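Local coordinates for phosphotriesterase homology protein (Escherichia coli, PDB 1BF6) that hydrolyses phosphorylated glyceryl acetates and aromatic acetates and propionates, using two zinc ions held in each monomer, at residues A[240-244]-A[255-260]; A[7-13]-A[47-53]; A[182-188]-A[204-210]. The contacts are given in a common frame with arbitrary orientation. Residues are numbered along the deposited sequence.

Contact 1. Residues A[240-244]-A[255-260]. With ZN (zinc ion), chain C; SO4 (sulfate ion), chain F.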
loop_
_atom_site.group_PDB
_atom_site.type_symbol
_atom_site.label_atom_id
_atom_site.label_comp_id
_atom_site.label_asym_id
_atom_site.label_seq_id
_atom_site.Cartn_x
_atom_site.Cartn_y
_atom_site.Cartn_z
ATOM N N SER A 240 5.807 1.230 -5.383
ATOM C CA SER A 240 5.157 2.479 -4.986
ATOM C C SER A 240 6.110 3.440 -4.243
ATOM O O SER A 240 7.274 3.110 -4.005
ATOM C CB SER A 240 3.897 2.213 -4.146
ATOM O OG SER A 240 2.756 2.796 -4.766
ATOM N N MET A 241 5.590 4.616 -3.893
ATOM C CA MET A 241 6.339 5.671 -3.191
ATOM C C MET A 241 5.903 5.844 -1.722
ATOM O O MET A 241 6.655 6.367 -0.886
ATOM C CB MET A 241 6.102 7.018 -3.895
ATOM C CG MET A 241 6.424 7.053 -5.388
ATOM S SD MET A 241 8.144 6.789 -5.669
ATOM C CE MET A 241 8.805 8.295 -4.965
ATOM N N ASP A 242 4.671 5.427 -1.424
ATOM C CA ASP A 242 4.086 5.588 -0.090
ATOM C C ASP A 242 4.163 7.063 0.358
ATOM O O ASP A 242 4.714 7.360 1.433
ATOM C CB ASP A 242 4.772 4.687 0.944
ATOM C CG ASP A 242 4.063 4.696 2.293
ATOM O OD1 ASP A 242 2.879 5.100 2.348
ATOM O OD2 ASP A 242 4.697 4.323 3.285
ATOM N N ILE A 243 3.674 7.972 -0.495
ATOM C CA ILE A 243 3.649 9.410 -0.182
ATOM C C ILE A 243 2.731 9.582 1.042
ATOM O O ILE A 243 1.618 9.037 1.072
ATOM C CB ILE A 243 3.109 10.254 -1.367
ATOM C CG1 ILE A 243 4.062 10.168 -2.569
ATOM C CG2 ILE A 243 2.890 11.696 -0.948
ATOM C CD1 ILE A 243 5.481 10.608 -2.272
ATOM N N THR A 244 3.211 10.327 2.038
ATOM C CA THR A 244 2.471 10.538 3.285
ATOM C C THR A 244 2.499 11.977 3.822
ATOM O O THR A 244 1.709 12.317 4.699
ATOM C CB THR A 244 3.043 9.644 4.419
ATOM O OG1 THR A 244 4.427 9.958 4.627
ATOM C CG2 THR A 244 2.927 8.153 4.089
ATOM N N TYR A 255 9.474 15.504 -4.092
ATOM C CA TYR A 255 9.702 14.700 -5.286
ATOM C C TYR A 255 8.453 14.238 -6.033
ATOM O O TYR A 255 8.530 13.916 -7.220
ATOM C CB TYR A 255 10.601 13.508 -4.941
ATOM C CG TYR A 255 10.171 12.748 -3.704
ATOM C CD1 TYR A 255 10.589 13.151 -2.427
ATOM C CD2 TYR A 255 9.349 11.623 -3.801
ATOM C CE1 TYR A 255 10.196 12.448 -1.275
ATOM C CE2 TYR A 255 8.951 10.916 -2.652
ATOM C CZ TYR A 255 9.374 11.335 -1.401
ATOM O OH TYR A 255 8.956 10.656 -0.275
ATOM N N GLY A 256 7.312 14.206 -5.341
ATOM C CA GLY A 256 6.059 13.787 -5.959
ATOM C C GLY A 256 5.898 12.294 -6.247
ATOM O O GLY A 256 6.869 11.510 -6.199
ATOM N N TYR A 257 4.658 11.905 -6.548
ATOM C CA TYR A 257 4.329 10.511 -6.864
ATOM C C TYR A 257 5.018 10.029 -8.136
ATOM O O TYR A 257 5.521 8.903 -8.184
ATOM C CB TYR A 257 2.820 10.331 -7.050
ATOM C CG TYR A 257 1.984 10.701 -5.851
ATOM C CD1 TYR A 257 1.636 12.024 -5.610
ATOM C CD2 TYR A 257 1.525 9.720 -4.963
ATOM C CE1 TYR A 257 0.863 12.372 -4.529
ATOM C CE2 TYR A 257 0.739 10.056 -3.867
ATOM C CZ TYR A 257 0.413 11.388 -3.659
ATOM O OH TYR A 257 -0.355 11.755 -2.586
ATOM N N ASP A 258 5.059 10.886 -9.157
ATOM C CA ASP A 258 5.683 10.511 -10.429
ATOM C C ASP A 258 7.199 10.366 -10.413
ATOM O O ASP A 258 7.801 10.119 -11.451
ATOM C CB ASP A 258 5.219 11.420 -11.575
ATOM C CG ASP A 258 5.770 12.848 -11.487
ATOM O OD1 ASP A 258 6.399 13.236 -10.476
ATOM O OD2 ASP A 258 5.544 13.593 -12.460
ATOM N N TYR A 259 7.816 10.540 -9.244
ATOM C CA TYR A 259 9.258 10.360 -9.096
ATOM C C TYR A 259 9.575 8.921 -9.504
ATOM O O TYR A 259 10.652 8.628 -10.015
ATOM C CB TYR A 259 9.670 10.580 -7.637
ATOM C CG TYR A 259 11.113 10.299 -7.332
ATOM C CD1 TYR A 259 11.543 9.023 -6.954
ATOM C CD2 TYR A 259 12.055 11.324 -7.370
ATOM C CE1 TYR A 259 12.879 8.783 -6.616
ATOM C CE2 TYR A 259 13.382 11.096 -7.032
ATOM C CZ TYR A 259 13.785 9.830 -6.658
ATOM O OH TYR A 259 15.100 9.628 -6.328
ATOM N N LEU A 260 8.620 8.023 -9.262
ATOM C CA LEU A 260 8.787 6.617 -9.606
ATOM C C LEU A 260 9.083 6.470 -11.097
ATOM O O LEU A 260 9.955 5.698 -11.488
ATOM C CB LEU A 260 7.502 5.841 -9.269
ATOM C CG LEU A 260 7.476 4.344 -9.587
ATOM C CD1 LEU A 260 8.482 3.606 -8.731
ATOM C CD2 LEU A 260 6.072 3.789 -9.347
HETATM ZN ZN ZN C . 1.347 3.960 3.827
HETATM S S SO4 F . 7.329 8.907 6.721
HETATM O O1 SO4 F . 8.086 9.701 7.686
HETATM O O2 SO4 F . 5.846 9.230 6.868
HETATM O O3 SO4 F . 7.718 9.211 5.248
HETATM O O4 SO4 F . 7.615 7.425 6.955
HETATM O O HOH W 1 8.632 8.001 -1.063
#

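Contact 2. Residues A[7-13]-A[47-53]. With ZN (zinc ion), chain C.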
loop_
_atom_site.group_PDB
_atom_site.type_symbol
_atom_site.label_atom_id
_atom_site.label_comp_id
_atom_site.label_asym_id
_atom_site.label_seq_id
_atom_site.Cartn_x
_atom_site.Cartn_y
_atom_site.Cartn_z
ATOM N N TYR A 7 -0.620 1.665 -15.627
ATOM C CA TYR A 7 0.192 1.363 -14.454
ATOM C C TYR A 7 -0.584 1.567 -13.150
ATOM O O TYR A 7 -1.544 2.346 -13.092
ATOM C CB TYR A 7 1.433 2.252 -14.420
ATOM C CG TYR A 7 2.435 2.003 -15.531
ATOM C CD1 TYR A 7 2.680 0.710 -16.008
ATOM C CD2 TYR A 7 3.195 3.049 -16.049
ATOM C CE1 TYR A 7 3.661 0.470 -16.961
ATOM C CE2 TYR A 7 4.173 2.822 -17.001
ATOM C CZ TYR A 7 4.404 1.534 -17.452
ATOM O OH TYR A 7 5.374 1.306 -18.393
ATOM N N THR A 8 -0.118 0.897 -12.100
ATOM C CA THR A 8 -0.740 0.982 -10.784
ATOM C C THR A 8 0.316 1.208 -9.700
ATOM O O THR A 8 1.328 0.494 -9.650
ATOM C CB THR A 8 -1.515 -0.342 -10.445
ATOM O OG1 THR A 8 -2.581 -0.542 -11.376
ATOM C CG2 THR A 8 -2.078 -0.294 -9.020
ATOM N N LEU A 9 0.105 2.232 -8.867
ATOM C CA LEU A 9 0.994 2.513 -7.730
ATOM C C LEU A 9 0.303 1.717 -6.613
ATOM O O LEU A 9 -0.803 2.046 -6.206
ATOM C CB LEU A 9 1.025 4.012 -7.414
ATOM C CG LEU A 9 2.161 4.812 -8.078
ATOM C CD1 LEU A 9 2.194 4.590 -9.577
ATOM C CD2 LEU A 9 2.020 6.291 -7.743
ATOM N N ALA A 10 0.968 0.659 -6.164
ATOM C CA ALA A 10 0.422 -0.283 -5.181
ATOM C C ALA A 10 0.224 0.164 -3.735
ATOM O O ALA A 10 -0.447 -0.531 -2.970
ATOM C CB ALA A 10 1.253 -1.568 -5.206
ATOM N N HIS A 11 0.783 1.312 -3.359
ATOM C CA HIS A 11 0.680 1.777 -1.969
ATOM C C HIS A 11 0.907 3.274 -1.857
ATOM O O HIS A 11 2.048 3.729 -1.791
ATOM C CB HIS A 11 1.720 1.061 -1.114
ATOM C CG HIS A 11 1.572 1.316 0.355
ATOM N ND1 HIS A 11 1.273 0.331 1.277
ATOM C CD2 HIS A 11 1.665 2.473 1.062
ATOM C CE1 HIS A 11 1.197 0.892 2.484
ATOM N NE2 HIS A 11 1.427 2.184 2.403
ATOM N N GLU A 12 -0.184 4.022 -1.787
ATOM C CA GLU A 12 -0.119 5.471 -1.696
ATOM C C GLU A 12 -1.170 6.044 -0.760
ATOM O O GLU A 12 -2.098 5.352 -0.326
ATOM C CB GLU A 12 -0.362 6.090 -3.077
ATOM C CG GLU A 12 0.644 5.701 -4.146
ATOM C CD GLU A 12 2.061 6.079 -3.789
ATOM O OE1 GLU A 12 2.267 7.036 -3.010
ATOM O OE2 GLU A 12 2.984 5.415 -4.291
ATOM N N HIS A 13 -1.009 7.326 -0.457
ATOM C CA HIS A 13 -1.962 8.058 0.349
ATOM C C HIS A 13 -2.276 9.317 -0.421
ATOM O O HIS A 13 -1.353 9.990 -0.876
ATOM C CB HIS A 13 -1.371 8.437 1.703
ATOM C CG HIS A 13 -1.070 7.259 2.561
ATOM N ND1 HIS A 13 -2.019 6.589 3.302
ATOM C CD2 HIS A 13 0.081 6.565 2.716
ATOM C CE1 HIS A 13 -1.434 5.532 3.857
ATOM N NE2 HIS A 13 -0.163 5.482 3.528
ATOM N N VAL A 47 0.116 5.978 -15.750
ATOM C CA VAL A 47 -0.538 5.475 -14.542
ATOM C C VAL A 47 -2.035 5.673 -14.660
ATOM O O VAL A 47 -2.499 6.751 -15.046
ATOM C CB VAL A 47 -0.029 6.197 -13.262
ATOM C CG1 VAL A 47 -0.827 5.713 -12.015
ATOM C CG2 VAL A 47 1.462 5.911 -13.064
ATOM N N ARG A 48 -2.798 4.639 -14.312
ATOM C CA ARG A 48 -4.249 4.730 -14.371
ATOM C C ARG A 48 -4.919 4.424 -13.017
ATOM O O ARG A 48 -6.025 4.892 -12.766
ATOM C CB ARG A 48 -4.800 3.806 -15.470
ATOM C CG ARG A 48 -4.429 4.241 -16.887
ATOM C CD ARG A 48 -5.114 5.558 -17.235
ATOM N NE ARG A 48 -4.789 6.031 -18.584
ATOM C CZ ARG A 48 -3.783 6.855 -18.881
ATOM N NH1 ARG A 48 -2.975 7.319 -17.933
ATOM N NH2 ARG A 48 -3.580 7.207 -20.138
ATOM N N ASN A 49 -4.216 3.694 -12.151
ATOM C CA ASN A 49 -4.747 3.303 -10.828
ATOM C C ASN A 49 -3.802 3.587 -9.663
ATOM O O ASN A 49 -2.591 3.405 -9.775
ATOM C CB ASN A 49 -5.043 1.794 -10.800
ATOM C CG ASN A 49 -5.698 1.302 -12.074
ATOM O OD1 ASN A 49 -6.878 1.546 -12.316
ATOM N ND2 ASN A 49 -4.915 0.636 -12.915
ATOM N N VAL A 50 -4.385 3.929 -8.514
ATOM C CA VAL A 50 -3.625 4.180 -7.287
ATOM C C VAL A 50 -4.383 3.460 -6.177
ATOM O O VAL A 50 -5.574 3.699 -6.019
ATOM C CB VAL A 50 -3.551 5.698 -6.902
ATOM C CG1 VAL A 50 -2.902 5.853 -5.517
ATOM C CG2 VAL A 50 -2.713 6.476 -7.935
ATOM N N ILE A 51 -3.689 2.582 -5.453
ATOM C CA ILE A 51 -4.279 1.841 -4.334
ATOM C C ILE A 51 -4.017 2.686 -3.072
ATOM O O ILE A 51 -2.885 2.778 -2.586
ATOM C CB ILE A 51 -3.644 0.434 -4.168
ATOM C CG1 ILE A 51 -3.472 -0.250 -5.538
ATOM C CG2 ILE A 51 -4.536 -0.449 -3.255
ATOM C CD1 ILE A 51 -4.758 -0.401 -6.357
ATOM N N GLU A 52 -5.073 3.321 -2.583
ATOM C CA GLU A 52 -5.000 4.194 -1.421
ATOM C C GLU A 52 -5.048 3.397 -0.109
ATOM O O GLU A 52 -6.013 2.667 0.160
ATOM C CB GLU A 52 -6.106 5.238 -1.535
ATOM C CG GLU A 52 -5.676 6.648 -1.137
ATOM C CD GLU A 52 -5.768 6.891 0.353
ATOM O OE1 GLU A 52 -6.385 6.061 1.056
ATOM O OE2 GLU A 52 -5.240 7.923 0.824
ATOM N N MET A 53 -4.016 3.594 0.714
ATOM C CA MET A 53 -3.810 2.875 1.972
ATOM C C MET A 53 -4.269 3.510 3.281
ATOM O O MET A 53 -3.901 3.027 4.362
ATOM C CB MET A 53 -2.318 2.568 2.103
ATOM C CG MET A 53 -1.724 1.773 0.944
ATOM S SD MET A 53 -2.141 0.005 1.016
ATOM C CE MET A 53 -3.376 -0.037 -0.155
HETATM ZN ZN ZN C . 1.347 3.960 3.827
#

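Contact 3. Residues A[182-188]-A[204-210]. With ZN (zinc ion), chain D.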
loop_
_atom_site.group_PDB
_atom_site.type_symbol
_atom_site.label_atom_id
_atom_site.label_comp_id
_atom_site.label_asym_id
_atom_site.label_seq_id
_atom_site.Cartn_x
_atom_site.Cartn_y
_atom_site.Cartn_z
ATOM N N THR A 182 -0.384 -9.075 0.081
ATOM C CA THR A 182 0.784 -8.352 -0.421
ATOM C C THR A 182 1.440 -7.666 0.792
ATOM O O THR A 182 0.768 -6.966 1.548
ATOM C CB THR A 182 0.416 -7.356 -1.547
ATOM O OG1 THR A 182 1.618 -6.764 -2.057
ATOM C CG2 THR A 182 -0.538 -6.266 -1.068
ATOM N N VAL A 183 2.721 -7.946 1.014
ATOM C CA VAL A 183 3.470 -7.411 2.158
ATOM C C VAL A 183 4.122 -6.049 1.869
ATOM O O VAL A 183 5.028 -5.945 1.037
ATOM C CB VAL A 183 4.550 -8.417 2.624
ATOM C CG1 VAL A 183 5.297 -7.884 3.836
ATOM C CG2 VAL A 183 3.905 -9.756 2.969
ATOM N N GLY A 184 3.663 -5.024 2.585
ATOM C CA GLY A 184 4.169 -3.674 2.384
ATOM C C GLY A 184 5.490 -3.357 3.054
ATOM O O GLY A 184 5.853 -3.957 4.067
ATOM N N HIS A 185 6.218 -2.404 2.466
ATOM C CA HIS A 185 7.511 -1.942 2.974
ATOM C C HIS A 185 8.589 -2.989 3.168
ATOM O O HIS A 185 9.219 -3.045 4.222
ATOM C CB HIS A 185 7.335 -1.186 4.292
ATOM C CG HIS A 185 6.130 -0.316 4.326
ATOM N ND1 HIS A 185 5.669 0.412 3.255
ATOM C CD2 HIS A 185 5.233 -0.120 5.321
ATOM C CE1 HIS A 185 4.539 0.988 3.614
ATOM N NE2 HIS A 185 4.265 0.677 4.858
ATOM N N CYS A 186 8.833 -3.816 2.156
ATOM C CA CYS A 186 9.877 -4.830 2.277
ATOM C C CYS A 186 11.238 -4.263 1.888
ATOM O O CYS A 186 12.253 -4.947 2.006
ATOM C CB CYS A 186 9.575 -6.026 1.368
ATOM S SG CYS A 186 8.069 -6.926 1.776
ATOM N N ASP A 187 11.241 -2.991 1.493
ATOM C CA ASP A 187 12.448 -2.315 1.009
ATOM C C ASP A 187 13.032 -1.191 1.892
ATOM O O ASP A 187 13.407 -0.134 1.386
ATOM C CB ASP A 187 12.164 -1.779 -0.405
ATOM C CG ASP A 187 11.078 -0.700 -0.423
ATOM O OD1 ASP A 187 10.258 -0.635 0.528
ATOM O OD2 ASP A 187 11.028 0.099 -1.391
ATOM N N LEU A 188 13.134 -1.425 3.197
ATOM C CA LEU A 188 13.707 -0.426 4.107
ATOM C C LEU A 188 15.029 -0.887 4.735
ATOM O O LEU A 188 15.601 -0.212 5.589
ATOM C CB LEU A 188 12.685 -0.011 5.172
ATOM C CG LEU A 188 11.585 0.909 4.642
ATOM C CD1 LEU A 188 10.418 1.020 5.620
ATOM C CD2 LEU A 188 12.179 2.268 4.345
ATOM N N TYR A 204 2.775 -11.762 -2.285
ATOM C CA TYR A 204 3.369 -10.709 -3.124
ATOM C C TYR A 204 4.127 -9.798 -2.153
ATOM O O TYR A 204 3.791 -9.726 -0.957
ATOM C CB TYR A 204 2.315 -9.880 -3.840
ATOM C CG TYR A 204 1.716 -10.540 -5.058
ATOM C CD1 TYR A 204 0.804 -11.585 -4.930
ATOM C CD2 TYR A 204 2.024 -10.081 -6.346
ATOM C CE1 TYR A 204 0.206 -12.159 -6.046
ATOM C CE2 TYR A 204 1.430 -10.644 -7.479
ATOM C CZ TYR A 204 0.518 -11.688 -7.319
ATOM O OH TYR A 204 -0.085 -12.258 -8.418
ATOM N N VAL A 205 5.187 -9.162 -2.646
ATOM C CA VAL A 205 6.002 -8.251 -1.842
ATOM C C VAL A 205 6.048 -6.874 -2.512
ATOM O O VAL A 205 5.907 -6.756 -3.736
ATOM C CB VAL A 205 7.443 -8.782 -1.625
ATOM C CG1 VAL A 205 7.419 -10.040 -0.747
ATOM C CG2 VAL A 205 8.126 -9.070 -2.980
ATOM N N GLN A 206 6.213 -5.833 -1.699
ATOM C CA GLN A 206 6.257 -4.478 -2.219
ATOM C C GLN A 206 7.492 -3.660 -1.871
ATOM O O GLN A 206 8.000 -3.714 -0.753
ATOM C CB GLN A 206 5.023 -3.707 -1.780
ATOM C CG GLN A 206 3.767 -4.190 -2.440
ATOM C CD GLN A 206 2.522 -3.561 -1.886
ATOM O OE1 GLN A 206 2.567 -2.639 -1.044
ATOM N NE2 GLN A 206 1.385 -4.067 -2.335
ATOM N N PHE A 207 8.024 -2.993 -2.897
ATOM C CA PHE A 207 9.148 -2.076 -2.761
ATOM C C PHE A 207 8.363 -0.778 -2.941
ATOM O O PHE A 207 8.231 -0.251 -4.057
ATOM C CB PHE A 207 10.179 -2.268 -3.893
ATOM C CG PHE A 207 11.080 -3.477 -3.713
ATOM C CD1 PHE A 207 10.546 -4.763 -3.547
ATOM C CD2 PHE A 207 12.469 -3.333 -3.718
ATOM C CE1 PHE A 207 11.386 -5.879 -3.385
ATOM C CE2 PHE A 207 13.313 -4.439 -3.559
ATOM C CZ PHE A 207 12.770 -5.719 -3.390
ATOM N N ASP A 208 7.763 -0.318 -1.843
ATOM C CA ASP A 208 6.908 0.876 -1.855
ATOM C C ASP A 208 7.410 2.111 -1.102
ATOM O O ASP A 208 6.620 3.023 -0.831
ATOM C CB ASP A 208 5.501 0.525 -1.341
ATOM C CG ASP A 208 5.527 -0.209 -0.007
ATOM O OD1 ASP A 208 6.480 -0.020 0.775
ATOM O OD2 ASP A 208 4.602 -1.016 0.243
ATOM N N THR A 209 8.687 2.121 -0.735
ATOM C CA THR A 209 9.264 3.274 -0.043
ATOM C C THR A 209 10.329 3.930 -0.949
ATOM O O THR A 209 11.292 4.551 -0.474
ATOM C CB THR A 209 9.864 2.892 1.328
ATOM O OG1 THR A 209 10.880 1.894 1.168
ATOM C CG2 THR A 209 8.765 2.356 2.275
ATOM N N ILE A 210 10.137 3.763 -2.257
ATOM C CA ILE A 210 11.037 4.326 -3.260
ATOM C C ILE A 210 11.141 5.834 -3.055
ATOM O O ILE A 210 10.123 6.513 -2.929
ATOM C CB ILE A 210 10.514 4.013 -4.678
ATOM C CG1 ILE A 210 10.745 2.529 -4.994
ATOM C CG2 ILE A 210 11.190 4.908 -5.724
ATOM C CD1 ILE A 210 9.854 1.993 -6.112
HETATM ZN ZN ZN D . 2.711 1.750 5.942
#

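Contact 1. Residues A[240-244]-A[255-260]
Residues 240-244 follow strand 237-239 as an irregular loop, and residues 255-260 lead into helix 259-270 through a type I turn from Gly-256 to Tyr-259. The backbones stay apart: the nearest alpha carbons, Met-241 CA and Tyr-257 CA, are 6.4 Å from each other, and no direct hydrogen bond crosses between the segments. Gly-256 suits the start of the turn because its positive phi favours a residue without a side chain. Met-241 and Ile-243 point toward the turn, while Asp-242 between them points away. The flexible Met-241 chain, with all three chi angles m, curls so that its CE lies 3.5 Å from Tyr-255 CE2 and 3.5 Å from Tyr-259 CD1, and its SD is 3.8 Å from Leu-260 CB. Ile-243 CD1 reaches Tyr-255 CE2 at 3.5 Å, and Ile-243 CG1 makes a CH-pi contact over the face of the Tyr-257 ring, 3.7 Å from its centroid. The hydroxyl of Tyr-257 hydrogen-bonds to His-13 O. One water joins the segments, donating to Met-241 O at 2.6 Å and accepting from Tyr-255 OH at 2.8 Å. Asp-242 OD1 binds the zinc of chain C at 2.4 Å, beside ligands from His-11, His-13 and Glu-124, and Thr-244 OG1 donates to O2 of a sulfate at 2.8 Å, an ion probably from the crystallisation liquor. The loop therefore has two characters: Met-241 and Ile-243 pack it against tyrosine rings and Leu-260 at the start of the next helix, while the intervening carboxylate is turned to the metal centre.

Contact 2. Residues A[7-13]-A[47-53]
Val-47 opens strand 47-52 beside Tyr-7, its CG2 lying 3.8 Å from Leu-9 CD1 and its branched side chain packing against Leu-42 of helix 32-44. At Arg-48 a beta bulge shifts the parallel register, so Arg-48 N and Asn-49 N both donate to Tyr-7 O, at 2.9 and 3.1 Å. Asn-49, whose side chain also has Asp-3 as partner, donates from ND2 to Thr-8 OG1 at 3.0 Å, and Asn-49 O accepts from Leu-9 N at 3.1 Å. Val-50 CG1 packs against Glu-12 CB at 3.5 Å. Ile-51 N donates to Leu-9 O at 3.0 Å, and Ile-51 O accepts from Glu-12 N at 3.1 Å across a second bulge. Met-53 N donates to Glu-12 O at 2.8 Å, and the Met-53 side chain lies over the His-11 ring. His-13 ND1 hydrogen-bonds to Thr-54 OG1. His-11 NE2 and His-13 NE2 bind the zinc of chain C at 2.3 and 2.2 Å: the His-X-His motif at the end of the first barrel strand, a hallmark of the metal-dependent hydrolases.

Contact 3. Residues A[182-188]-A[204-210]
Thr-182 begins the pairing beside Tyr-204, its beta-branched side chain suited to an extended backbone, and its CA lies 3.3 Å from Tyr-204 O in a CA-H...O contact. Val-183 continues the parallel register: its N donates to Tyr-204 O at 2.9 Å and its O accepts from Gln-206 N at 3.0 Å, while the side chain packs on Met-198 of helix 192-200. That helix connects the two strands in a beta-alpha-beta unit of the TIM barrel, in which metal ligands sit at the C-terminal ends of the strands. Gly-184 CA lies 3.4 Å from Asp-208 OD2. The same carboxylate is bonded twice by His-185: its N donates to Asp-208 OD2 at 3.1 Å, and its ND1 to Asp-208 OD1 at 2.6 Å, a His-carboxylate hydrogen bond that probably helps to orient the imidazole for the metal; its NE2 binds the zinc of chain D at 2.2 Å, together with His-157 and Glu-124. Cys-186 N then donates to Gln-206 O at 3.0 Å, and Cys-186 SG packs 3.9 Å from Val-205 CB. Asp-187 OD1 accepts from Thr-209 OG1 at 2.7 Å and Asp-187 OD2 from Thr-209 N at 3.2 Å; Arg-221 balances the carboxylate with a salt bridge. Leu-188 CD2 ends the contact, 3.5 Å from Thr-209 OG1.

All three contacts are largely buried, but contacts 2 and 3 lie nearer the centre of the chain than contact 1. Contacts 2 and 3 each pair neighbouring parallel strands of the barrel, contact 2 mostly through backbone hydrogen bonds, contact 3 adding carboxylate bonds to His-185 and Thr-209; contact 1, between the loop after strand 237-239 and the start of helix 259-270, relies on apolar packing and one water. Contacts 1 and 2 share the zinc of chain C, whereas contact 3 ligates that of chain D. They meet directly: Ser-240 OG approaches Glu-12 OE2 at 2.7 Å and Ser-240 N approaches Phe-207 O at 3.1 Å, both probable hydrogen bonds, while His-11 CE1 packs 3.5 Å from His-185 CE1.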